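Local atomic coordinates of ancestral D-type dye decolorizing peroxidase (Geotrichum candidum, PDB entry 7ANV), a protein that probably uses hydrogen peroxide at its haem to oxidise dyes and related substrates, as dye-decolorizing peroxidases of the D type do. Residues A[131-135]-A[250-254]; A[22-28]-A[174-180]; A[115-119]-A[436-440]; A[75-80]-A[144-149]. One frame throughout, in Å; residues are numbered along the deposited sequence.

In the fold
Two four-stranded antiparallel sheets organise these contacts. Interactions 2 and 4 lie in one of them, centres about 17 Å apart, and meet at its middle, where strand 20-28 runs next to strand 142-148, with Thr22 N 2.8 Å from Val146 O. Interaction 1 faces this sheet from strand 247-256 of the other, where Phe251 CE1 comes 3.7 Å from Phe25 CZ, and its Leu254 belongs to the haem pocket. Interaction 3, about 15 Å between centres from interaction 1, is tied to it by the salt bridge of Arg252 NH2 to Asp117 OD1 (2.8 Å). Interactions 3 and 4 lie on opposite sides of the chain's centre, their centres about 35 Å apart.

Interaction 1: residues A[131-135]-A[250-254]; sequences WDPAF and VFRKL. With HEM (protoporphyrin IX containing Fe), chain B.
The Phe135 and Phe251 side chains cross at about a right angle, Phe135 CZ lying 3.8 Å from Phe251 CE1 and oblique to both ring planes, while the Trp131 ring brings CZ2 to the edge of the Arg252 guanidinium, near its plane and 4.0 Å from NH1. Ring and guanidinium are turned 62° apart, so they do not stack. Here the start of helix 133-137 packs on strand 247-256, a strand of one of the two antiparallel sheets of the DyP alpha+beta fold. Phe25, from the other sheet, sits edge-to-face with both phenylalanines and joins them in one aromatic cluster. Phe251 has CG anti to its backbone N (chi1 -173°), which brings the ring over to Phe135.

Trp131 and Arg252 both find their strongest polar partner in Asp117. Trp131 NE1 bonds to it, and Arg252 makes a salt bridge to the same carboxylate through NH2 and a hydrogen bond to Gln108 through NH1; the aspartate thus fixes indole and guanidinium together. On the far side of the strand Leu254 reaches the haem, CD1 3.7 Å from the HEM vinyl carbon CAB. Lys253 stretches its fully extended chain the other way, past Phe135 CE2, which is 4.3 Å from Lys253 CB. Its ammonium pairs with Asp389 and also forms a salt bridge with Asp132, so two carboxylates probably keep it charged; NZ donates to the syn lone pair of Asp132 OD2 at 2.9 Å.

Interaction 2: residues A[22-28]-A[174-180]; sequences TYFFFKI and IHEVLTI
Phe24 sits tightly against strand 174-183, with CE1 3.8 Å from Ile174 CD1 and CZ 3.8 Å from Glu176 CB. The two antiparallel strands belong to the four-stranded sheet of the DyP alpha+beta barrel domain, and a classic beta bulge interrupts their register: two residues, Val177 and Leu178, stand opposite the single Phe25. Phe25 O accepts a 2.8 Å bond from Val177 N and a weak one from Leu178 N.

The close packing continues on the opposite sheet face, where Phe25 and Leu178 lie side by side and Phe25 CE2 touches Ile180 CD1 at 3.8 Å. Helix 133-137 covers Leu178 and Ile180 there. At the far end of this face, beyond the bulge, the contact is looser: His175 is exposed, and the extended Lys27 chain runs off from the sheet past Val177, beside which its CB rests (4.0 Å from Val177 CG2).

Glu176 is partly exposed and packs against Phe24. Its CG stands anti to the backbone N (chi1 178°), laying CB and CG beside the CZ and CE2 atoms of Phe24, obliquely to the ring. An alanine here would keep the CB contact, but Thr179 OG1 would probably lose its acceptor and Phe24 CE2 its aliphatic cover. That hydroxyl donates to Glu176 OE2 at 2.7 Å, from well above the carboxylate plane.

Interaction 3: residues A[115-119]-A[436-440]; sequences LGDPG and QAANN
Gln436 NE2 gives both of its hydrogens to segment 115-119. One bond is nearly straight (171°) and runs to the anti lone pair of Asp117 OD1 at 3.0 Å, in the plane of the amide. The other, to Leu115 O at 2.9 Å, is more bent at 144° and meets the carbonyl from above its plane. Two acceptors so placed fix the rotation of the amide. The stronger partner of Asp117 is Arg252, whose positive charge probably keeps the carboxylate ionised; Leu115 O is further bonded by Asn414. At the other end Asn440 OD1 accepts from Gly119 N at 3.0 Å, although this asparagine is exposed and poorly ordered.

Gly116 closes helix 108-115 in a Schellman motif, and the glutamine bonds to Leu115 O in the last turn, tying the helix end to the loop ahead of strand 445-446. Gly116 has a positive phi, and Gln436 CB rests 3.8 Å from its CA, where a beta carbon would collide. With an alanine in place of Gln436, Leu115 O and Asp117 OD1 would probably each lose a donor, and the loop would be less firmly held to the helix end.

Farther out, the Pro118 ring crosses the glutamine chain at about a right angle, its CD 3.7 Å from Gln436 OE1. Pro468 of strand 466-476 touches Asp117, Pro118 and Gln436 alike.

Interaction 4: residues A[75-80]-A[144-149]; sequences LPLAGV and ILVAGD
Asp149 folds its carboxylate back over the backbone of residues 75-77: CG is 3.4 Å from Leu75 O, and OD1 accepts the N-H of Leu77 at 2.9 Å. The N-H comes from above the carboxylate plane, 52° out of it. The turn of the side chain makes this possible, since CG lies between the backbone N and the carbonyl carbon (chi1 65°). In return Asp149 N donates to Leu77 O at 3.2 Å, with a bent N-H...O angle of 139°, so side chain and main chain of the aspartate hold the two polar groups of one residue. OD1 is shared with Thr153 in helix 151-164, which follows directly.

From here the strands run antiparallel, strand 78-84 forming the edge of the four-stranded sheet in the DyP alpha+beta domain. Gly79 and Ala147 make the hydrogen-bonded pair, Gly79 N to Ala147 O at 2.7 Å and Ala147 N to Gly79 O at 2.9 Å. On the face carrying Val80 and Val146, the Val80 side chain lies alongside that of Ile144, pointing the same way, with CG1 4.1 Å from Ile144 CG2. Helix 151-164 packs on this face, Lys157 touching Val80 and Ile161 touching Ile144 and Val146.

The pairing therefore rests mainly on main-chain bonds, and where the strand gives out, the Asp149 carboxylate takes over as acceptor, joining the loop that leads into the edge strand to the first turn of helix 151-164 through Thr153.

Interaction 1: residues A[131-135]-A[250-254]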
# COMPACT_ATOMS: atom_id res chain seq x y z
N TRP A 131 -1.89 3.15 18.48
CA TRP A 131 -2.70 2.29 17.56
C TRP A 131 -4.13 2.10 18.08
O TRP A 131 -4.36 2.32 19.31
CB TRP A 131 -2.00 0.95 17.43
CG TRP A 131 -0.84 0.96 16.49
CD1 TRP A 131 -0.26 2.04 15.87
CD2 TRP A 131 -0.12 -0.19 16.04
NE1 TRP A 131 0.79 1.63 15.11
CE2 TRP A 131 0.88 0.27 15.17
CE3 TRP A 131 -0.24 -1.57 16.27
CZ2 TRP A 131 1.75 -0.60 14.52
CZ3 TRP A 131 0.62 -2.43 15.65
CH2 TRP A 131 1.61 -1.95 14.79
N ASP A 132 -5.04 1.64 17.22
CA ASP A 132 -6.37 1.15 17.67
C ASP A 132 -6.10 -0.04 18.60
O ASP A 132 -5.19 -0.83 18.33
CB ASP A 132 -7.31 0.76 16.52
CG ASP A 132 -7.70 1.92 15.61
OD1 ASP A 132 -7.58 3.09 16.06
OD2 ASP A 132 -8.16 1.66 14.48
N PRO A 133 -6.89 -0.20 19.68
CA PRO A 133 -6.71 -1.29 20.64
C PRO A 133 -6.53 -2.69 20.02
O PRO A 133 -5.68 -3.41 20.46
CB PRO A 133 -7.99 -1.24 21.48
CG PRO A 133 -8.41 0.21 21.42
CD PRO A 133 -7.99 0.70 20.05
N ALA A 134 -7.30 -3.03 18.98
CA ALA A 134 -7.32 -4.38 18.37
C ALA A 134 -5.93 -4.72 17.83
O ALA A 134 -5.53 -5.87 17.92
CB ALA A 134 -8.39 -4.47 17.30
N PHE A 135 -5.18 -3.74 17.31
CA PHE A 135 -3.85 -3.96 16.69
C PHE A 135 -2.73 -3.96 17.74
O PHE A 135 -1.61 -4.49 17.50
CB PHE A 135 -3.64 -2.87 15.64
CG PHE A 135 -4.41 -3.10 14.37
CD1 PHE A 135 -4.22 -4.27 13.66
CD2 PHE A 135 -5.29 -2.16 13.88
CE1 PHE A 135 -4.90 -4.49 12.48
CE2 PHE A 135 -5.97 -2.39 12.69
CZ PHE A 135 -5.76 -3.55 11.99
N VAL A 250 1.53 -6.95 3.90
CA VAL A 250 1.62 -5.86 4.90
C VAL A 250 0.27 -5.14 4.93
O VAL A 250 -0.14 -4.61 3.89
CB VAL A 250 2.74 -4.87 4.55
CG1 VAL A 250 2.68 -3.68 5.50
CG2 VAL A 250 4.11 -5.55 4.53
N PHE A 251 -0.33 -5.07 6.11
CA PHE A 251 -1.55 -4.29 6.35
C PHE A 251 -1.24 -3.08 7.24
O PHE A 251 -0.68 -3.27 8.30
CB PHE A 251 -2.65 -5.18 6.93
CG PHE A 251 -3.98 -4.47 7.04
CD1 PHE A 251 -4.25 -3.66 8.13
CD2 PHE A 251 -4.96 -4.62 6.06
CE1 PHE A 251 -5.45 -2.96 8.22
CE2 PHE A 251 -6.16 -3.91 6.13
CZ PHE A 251 -6.40 -3.10 7.21
N ARG A 252 -1.65 -1.90 6.82
CA ARG A 252 -1.63 -0.69 7.65
C ARG A 252 -2.95 0.06 7.52
O ARG A 252 -3.36 0.38 6.41
CB ARG A 252 -0.51 0.27 7.22
CG ARG A 252 0.87 -0.34 7.18
CD ARG A 252 1.60 -0.17 8.48
NE ARG A 252 2.06 1.20 8.67
CZ ARG A 252 2.43 1.74 9.84
NH1 ARG A 252 2.29 1.10 10.99
NH2 ARG A 252 2.95 2.97 9.83
N LYS A 253 -3.58 0.32 8.65
CA LYS A 253 -4.72 1.25 8.71
C LYS A 253 -4.18 2.66 8.85
O LYS A 253 -3.56 2.97 9.89
CB LYS A 253 -5.67 0.88 9.85
CG LYS A 253 -6.88 1.79 9.90
CD LYS A 253 -7.81 1.57 11.08
CE LYS A 253 -8.81 2.71 11.11
NZ LYS A 253 -9.73 2.65 12.27
N LEU A 254 -4.32 3.48 7.81
CA LEU A 254 -3.72 4.83 7.76
C LEU A 254 -4.88 5.84 7.71
O LEU A 254 -5.51 6.03 6.65
CB LEU A 254 -2.81 4.99 6.55
CG LEU A 254 -1.69 3.97 6.50
CD1 LEU A 254 -0.85 4.15 5.23
CD2 LEU A 254 -0.82 4.05 7.76
CHA HEM B . 1.79 5.63 -5.18
CHB HEM B . -1.17 7.91 -2.09
CHC HEM B . 0.70 5.26 1.58
CHD HEM B . 3.90 3.33 -1.51
C1A HEM B . 0.82 6.46 -4.65
C2A HEM B . 0.02 7.35 -5.40
C3A HEM B . -0.80 8.01 -4.54
C4A HEM B . -0.53 7.50 -3.24
CMA HEM B . -1.86 9.05 -4.88
CAA HEM B . 0.11 7.61 -6.90
CBA HEM B . -0.56 6.57 -7.78
CGA HEM B . 0.39 5.63 -8.46
O1A HEM B . 1.50 5.94 -8.92
O2A HEM B . 0.03 4.50 -8.58
C1B HEM B . -0.90 7.36 -0.82
C2B HEM B . -1.62 7.73 0.36
C3B HEM B . -1.13 6.98 1.39
C4B HEM B . -0.06 6.13 0.81
CMB HEM B . -2.73 8.75 0.46
CAB HEM B . -1.54 6.92 2.82
CBB HEM B . -2.75 7.28 3.30
C1C HEM B . 1.77 4.51 1.07
C2C HEM B . 2.65 3.69 1.81
C3C HEM B . 3.57 3.18 0.92
C4C HEM B . 3.23 3.68 -0.37
CMC HEM B . 2.56 3.45 3.31
CAC HEM B . 4.72 2.30 1.13
CBC HEM B . 5.33 2.19 2.30
C1D HEM B . 3.51 3.78 -2.77
C2D HEM B . 4.21 3.28 -3.97
C3D HEM B . 3.62 3.95 -4.99
C4D HEM B . 2.59 4.83 -4.40
CMD HEM B . 5.33 2.26 -4.11
CAD HEM B . 3.96 3.81 -6.46
CBD HEM B . 5.16 4.67 -6.88
CGD HEM B . 5.55 4.40 -8.31
O1D HEM B . 5.75 5.42 -9.02
O2D HEM B . 5.72 3.24 -8.74
NA HEM B . 0.47 6.55 -3.31
NB HEM B . -0.01 6.41 -0.51
NC HEM B . 2.16 4.53 -0.25
ND HEM B . 2.58 4.72 -3.04
FE HEM B . 1.36 5.59 -1.83

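Interaction 2: residues A[22-28]-A[174-180]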
# COMPACT_ATOMS: atom_id res chain seq x y z
N THR A 22 -13.84 -6.24 2.85
CA THR A 22 -13.85 -6.36 4.31
C THR A 22 -12.64 -7.18 4.71
O THR A 22 -12.32 -8.18 4.05
CB THR A 22 -15.16 -6.97 4.81
OG1 THR A 22 -16.19 -6.00 4.61
CG2 THR A 22 -15.07 -7.29 6.29
N TYR A 23 -11.91 -6.70 5.71
CA TYR A 23 -10.80 -7.43 6.34
C TYR A 23 -11.32 -7.97 7.66
O TYR A 23 -11.69 -7.17 8.52
CB TYR A 23 -9.64 -6.46 6.49
CG TYR A 23 -9.06 -6.05 5.18
CD1 TYR A 23 -9.57 -4.96 4.50
CD2 TYR A 23 -7.99 -6.72 4.64
CE1 TYR A 23 -9.07 -4.57 3.28
CE2 TYR A 23 -7.46 -6.33 3.43
CZ TYR A 23 -7.99 -5.25 2.76
OH TYR A 23 -7.49 -4.85 1.56
N PHE A 24 -11.33 -9.29 7.79
CA PHE A 24 -11.78 -10.02 9.00
C PHE A 24 -10.54 -10.57 9.71
O PHE A 24 -9.94 -11.58 9.25
CB PHE A 24 -12.79 -11.08 8.56
CG PHE A 24 -13.38 -11.87 9.68
CD1 PHE A 24 -12.71 -12.95 10.22
CD2 PHE A 24 -14.66 -11.59 10.13
CE1 PHE A 24 -13.32 -13.72 11.21
CE2 PHE A 24 -15.25 -12.35 11.12
CZ PHE A 24 -14.57 -13.40 11.66
N PHE A 25 -10.14 -9.88 10.78
CA PHE A 25 -8.91 -10.25 11.53
C PHE A 25 -9.35 -11.21 12.62
O PHE A 25 -10.33 -10.94 13.36
CB PHE A 25 -8.23 -9.02 12.13
CG PHE A 25 -7.75 -8.05 11.10
CD1 PHE A 25 -6.49 -8.21 10.52
CD2 PHE A 25 -8.52 -6.97 10.72
CE1 PHE A 25 -6.04 -7.31 9.59
CE2 PHE A 25 -8.06 -6.08 9.76
CZ PHE A 25 -6.81 -6.23 9.22
N PHE A 26 -8.70 -12.35 12.72
CA PHE A 26 -9.18 -13.41 13.62
C PHE A 26 -8.05 -13.96 14.47
O PHE A 26 -6.87 -13.85 14.13
CB PHE A 26 -9.86 -14.53 12.84
CG PHE A 26 -8.94 -15.27 11.90
CD1 PHE A 26 -8.23 -16.39 12.32
CD2 PHE A 26 -8.81 -14.86 10.58
CE1 PHE A 26 -7.39 -17.07 11.45
CE2 PHE A 26 -7.95 -15.53 9.72
CZ PHE A 26 -7.26 -16.63 10.15
N LYS A 27 -8.47 -14.51 15.60
CA LYS A 27 -7.65 -15.33 16.50
C LYS A 27 -8.15 -16.76 16.34
O LYS A 27 -9.39 -16.97 16.32
CB LYS A 27 -7.79 -14.80 17.92
CG LYS A 27 -7.01 -15.57 18.98
CD LYS A 27 -7.24 -14.99 20.37
CE LYS A 27 -6.35 -15.59 21.43
NZ LYS A 27 -7.01 -15.50 22.76
N ILE A 28 -7.22 -17.70 16.23
CA ILE A 28 -7.52 -19.15 16.23
C ILE A 28 -7.69 -19.58 17.68
O ILE A 28 -6.71 -19.48 18.46
CB ILE A 28 -6.44 -19.95 15.50
CG1 ILE A 28 -6.34 -19.53 14.02
CG2 ILE A 28 -6.67 -21.45 15.69
CD1 ILE A 28 -5.10 -19.98 13.31
N ILE A 174 -12.47 -20.01 15.46
CA ILE A 174 -11.85 -18.66 15.46
C ILE A 174 -12.77 -17.70 16.19
O ILE A 174 -13.98 -17.98 16.29
CB ILE A 174 -11.57 -18.18 14.02
CG1 ILE A 174 -12.86 -17.83 13.27
CG2 ILE A 174 -10.77 -19.22 13.27
CD1 ILE A 174 -12.61 -17.40 11.84
N HIS A 175 -12.19 -16.59 16.61
CA HIS A 175 -12.83 -15.44 17.29
C HIS A 175 -12.48 -14.21 16.44
O HIS A 175 -11.27 -14.02 16.10
CB HIS A 175 -12.35 -15.36 18.75
CG HIS A 175 -12.58 -14.05 19.43
ND1 HIS A 175 -13.79 -13.72 20.03
CD2 HIS A 175 -11.78 -12.97 19.63
CE1 HIS A 175 -13.73 -12.51 20.53
NE2 HIS A 175 -12.51 -12.02 20.30
N GLU A 176 -13.45 -13.38 16.14
CA GLU A 176 -13.23 -12.09 15.43
C GLU A 176 -12.50 -11.13 16.37
O GLU A 176 -13.00 -10.90 17.49
CB GLU A 176 -14.59 -11.55 15.01
CG GLU A 176 -14.52 -10.20 14.32
CD GLU A 176 -15.87 -9.58 14.10
OE1 GLU A 176 -16.91 -10.33 14.11
OE2 GLU A 176 -15.90 -8.34 13.89
N VAL A 177 -11.37 -10.57 15.96
CA VAL A 177 -10.63 -9.52 16.73
C VAL A 177 -11.10 -8.16 16.25
O VAL A 177 -11.33 -7.26 17.05
CB VAL A 177 -9.11 -9.67 16.56
CG1 VAL A 177 -8.35 -8.59 17.32
CG2 VAL A 177 -8.63 -11.05 16.96
N LEU A 178 -11.28 -8.03 14.94
CA LEU A 178 -11.57 -6.73 14.32
C LEU A 178 -12.08 -7.01 12.91
O LEU A 178 -11.50 -7.88 12.21
CB LEU A 178 -10.31 -5.86 14.29
CG LEU A 178 -10.45 -4.50 13.61
CD1 LEU A 178 -11.35 -3.56 14.40
CD2 LEU A 178 -9.08 -3.85 13.40
N THR A 179 -13.10 -6.27 12.50
CA THR A 179 -13.50 -6.22 11.08
C THR A 179 -13.38 -4.77 10.61
O THR A 179 -13.82 -3.87 11.37
CB THR A 179 -14.91 -6.77 10.88
OG1 THR A 179 -14.90 -8.08 11.43
CG2 THR A 179 -15.31 -6.84 9.43
N ILE A 180 -12.79 -4.56 9.44
CA ILE A 180 -12.68 -3.19 8.86
C ILE A 180 -13.24 -3.32 7.45
O ILE A 180 -12.76 -4.17 6.70
CB ILE A 180 -11.24 -2.63 8.85
CG1 ILE A 180 -10.48 -2.92 10.14
CG2 ILE A 180 -11.32 -1.13 8.53
CD1 ILE A 180 -9.02 -2.43 10.19

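Interaction 3: residues A[115-119]-A[436-440]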
# COMPACT_ATOMS: atom_id res chain seq x y z
N LEU A 115 9.25 2.45 12.35
CA LEU A 115 8.43 2.94 11.22
C LEU A 115 8.18 4.43 11.43
O LEU A 115 7.78 5.08 10.46
CB LEU A 115 7.11 2.18 11.12
CG LEU A 115 7.22 0.73 10.68
CD1 LEU A 115 5.89 0.01 10.91
CD2 LEU A 115 7.66 0.65 9.23
N GLY A 116 8.31 4.90 12.68
CA GLY A 116 8.10 6.32 13.06
C GLY A 116 6.68 6.60 13.54
O GLY A 116 6.32 7.80 13.71
N ASP A 117 5.92 5.57 13.86
CA ASP A 117 4.51 5.77 14.28
C ASP A 117 4.48 6.60 15.56
O ASP A 117 5.35 6.47 16.43
CB ASP A 117 3.74 4.46 14.51
CG ASP A 117 3.49 3.66 13.25
OD1 ASP A 117 3.96 4.08 12.16
OD2 ASP A 117 2.87 2.59 13.36
N PRO A 118 3.49 7.49 15.69
CA PRO A 118 3.32 8.24 16.92
C PRO A 118 3.16 7.27 18.10
O PRO A 118 2.53 6.20 17.97
CB PRO A 118 2.07 9.12 16.70
CG PRO A 118 1.80 9.06 15.23
CD PRO A 118 2.45 7.79 14.69
N GLY A 119 3.76 7.63 19.22
CA GLY A 119 3.62 6.85 20.46
C GLY A 119 3.39 7.80 21.63
O GLY A 119 3.57 9.03 21.44
N GLN A 436 7.70 9.96 8.39
CA GLN A 436 7.62 10.10 9.87
C GLN A 436 9.01 10.32 10.44
O GLN A 436 9.93 9.55 10.04
CB GLN A 436 6.96 8.86 10.47
CG GLN A 436 5.55 8.69 9.97
CD GLN A 436 4.75 7.65 10.71
OE1 GLN A 436 3.68 7.96 11.23
NE2 GLN A 436 5.27 6.43 10.80
N ALA A 437 9.14 11.29 11.36
CA ALA A 437 10.42 11.70 11.99
C ALA A 437 10.72 10.80 13.20
O ALA A 437 9.82 10.06 13.65
CB ALA A 437 10.40 13.16 12.35
N ALA A 438 11.98 10.81 13.62
CA ALA A 438 12.59 9.82 14.55
C ALA A 438 12.00 9.98 15.96
O ALA A 438 11.76 8.95 16.60
CB ALA A 438 14.09 9.97 14.56
N ASN A 439 11.80 11.21 16.43
CA ASN A 439 11.23 11.46 17.79
C ASN A 439 9.78 11.90 17.67
O ASN A 439 9.38 12.36 16.58
CB ASN A 439 12.11 12.41 18.60
CG ASN A 439 13.35 11.71 19.13
OD1 ASN A 439 13.43 10.48 19.07
ND2 ASN A 439 14.31 12.46 19.65
N ASN A 440 9.06 11.72 18.78
CA ASN A 440 7.64 12.12 18.90
C ASN A 440 7.53 13.58 18.48
O ASN A 440 6.54 13.94 17.88
CB ASN A 440 7.01 11.75 20.24
CG ASN A 440 5.66 11.10 20.03
OD1 ASN A 440 5.58 10.01 19.46
ND2 ASN A 440 4.60 11.79 20.40

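Interaction 4: residues A[75-80]-A[144-149]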
# COMPACT_ATOMS: atom_id res chain seq x y z
N LEU A 75 -22.66 -6.72 -11.66
CA LEU A 75 -22.21 -8.14 -11.77
C LEU A 75 -21.82 -8.66 -10.39
O LEU A 75 -20.78 -8.26 -9.86
CB LEU A 75 -21.02 -8.22 -12.74
CG LEU A 75 -20.44 -9.63 -12.96
CD1 LEU A 75 -21.51 -10.61 -13.45
CD2 LEU A 75 -19.27 -9.58 -13.93
N PRO A 76 -22.63 -9.56 -9.77
CA PRO A 76 -22.33 -10.07 -8.43
C PRO A 76 -21.04 -10.90 -8.50
O PRO A 76 -20.99 -11.87 -9.23
CB PRO A 76 -23.53 -10.94 -8.02
CG PRO A 76 -24.60 -10.64 -9.06
CD PRO A 76 -23.88 -10.14 -10.30
N LEU A 77 -20.01 -10.48 -7.75
CA LEU A 77 -18.68 -11.10 -7.84
C LEU A 77 -17.98 -10.92 -6.50
O LEU A 77 -17.88 -9.74 -6.08
CB LEU A 77 -17.91 -10.38 -8.94
CG LEU A 77 -16.50 -10.90 -9.16
CD1 LEU A 77 -16.57 -12.21 -9.93
CD2 LEU A 77 -15.67 -9.85 -9.88
N ALA A 78 -17.53 -12.01 -5.87
CA ALA A 78 -16.80 -11.98 -4.59
C ALA A 78 -15.40 -12.56 -4.80
O ALA A 78 -15.23 -13.43 -5.67
CB ALA A 78 -17.53 -12.73 -3.51
N GLY A 79 -14.41 -12.06 -4.08
CA GLY A 79 -13.10 -12.70 -4.08
C GLY A 79 -12.67 -12.93 -2.64
O GLY A 79 -13.03 -12.10 -1.80
N VAL A 80 -12.01 -14.03 -2.35
CA VAL A 80 -11.64 -14.43 -0.96
C VAL A 80 -10.17 -14.81 -0.94
O VAL A 80 -9.78 -15.65 -1.73
CB VAL A 80 -12.47 -15.61 -0.43
CG1 VAL A 80 -12.10 -15.93 1.03
CG2 VAL A 80 -13.95 -15.31 -0.57
N ILE A 144 -8.83 -12.69 6.88
CA ILE A 144 -9.58 -13.12 5.68
C ILE A 144 -9.97 -11.85 4.97
O ILE A 144 -10.59 -10.98 5.61
CB ILE A 144 -10.78 -14.02 6.03
CG1 ILE A 144 -10.31 -15.26 6.77
CG2 ILE A 144 -11.55 -14.38 4.77
CD1 ILE A 144 -11.41 -16.14 7.29
N LEU A 145 -9.66 -11.78 3.68
CA LEU A 145 -10.02 -10.65 2.80
C LEU A 145 -11.22 -11.06 1.98
O LEU A 145 -11.16 -12.11 1.29
CB LEU A 145 -8.88 -10.43 1.80
CG LEU A 145 -7.55 -9.89 2.25
CD1 LEU A 145 -6.76 -11.01 2.94
CD2 LEU A 145 -6.80 -9.37 1.02
N VAL A 146 -12.28 -10.29 2.00
CA VAL A 146 -13.44 -10.56 1.13
C VAL A 146 -13.72 -9.29 0.31
O VAL A 146 -14.11 -8.26 0.88
CB VAL A 146 -14.67 -11.02 1.94
CG1 VAL A 146 -15.79 -11.44 1.00
CG2 VAL A 146 -14.32 -12.15 2.91
N ALA A 147 -13.53 -9.37 -1.00
CA ALA A 147 -13.67 -8.25 -1.95
C ALA A 147 -14.91 -8.51 -2.81
O ALA A 147 -15.23 -9.65 -3.05
CB ALA A 147 -12.42 -8.18 -2.79
N GLY A 148 -15.67 -7.49 -3.15
CA GLY A 148 -16.88 -7.71 -3.95
C GLY A 148 -17.36 -6.45 -4.63
O GLY A 148 -16.84 -5.34 -4.38
N ASP A 149 -18.37 -6.65 -5.45
CA ASP A 149 -19.04 -5.58 -6.21
C ASP A 149 -19.93 -4.73 -5.29
O ASP A 149 -20.27 -3.62 -5.69
CB ASP A 149 -19.89 -6.22 -7.30
CG ASP A 149 -21.02 -7.05 -6.72
OD1 ASP A 149 -20.72 -8.16 -6.23
OD2 ASP A 149 -22.19 -6.58 -6.78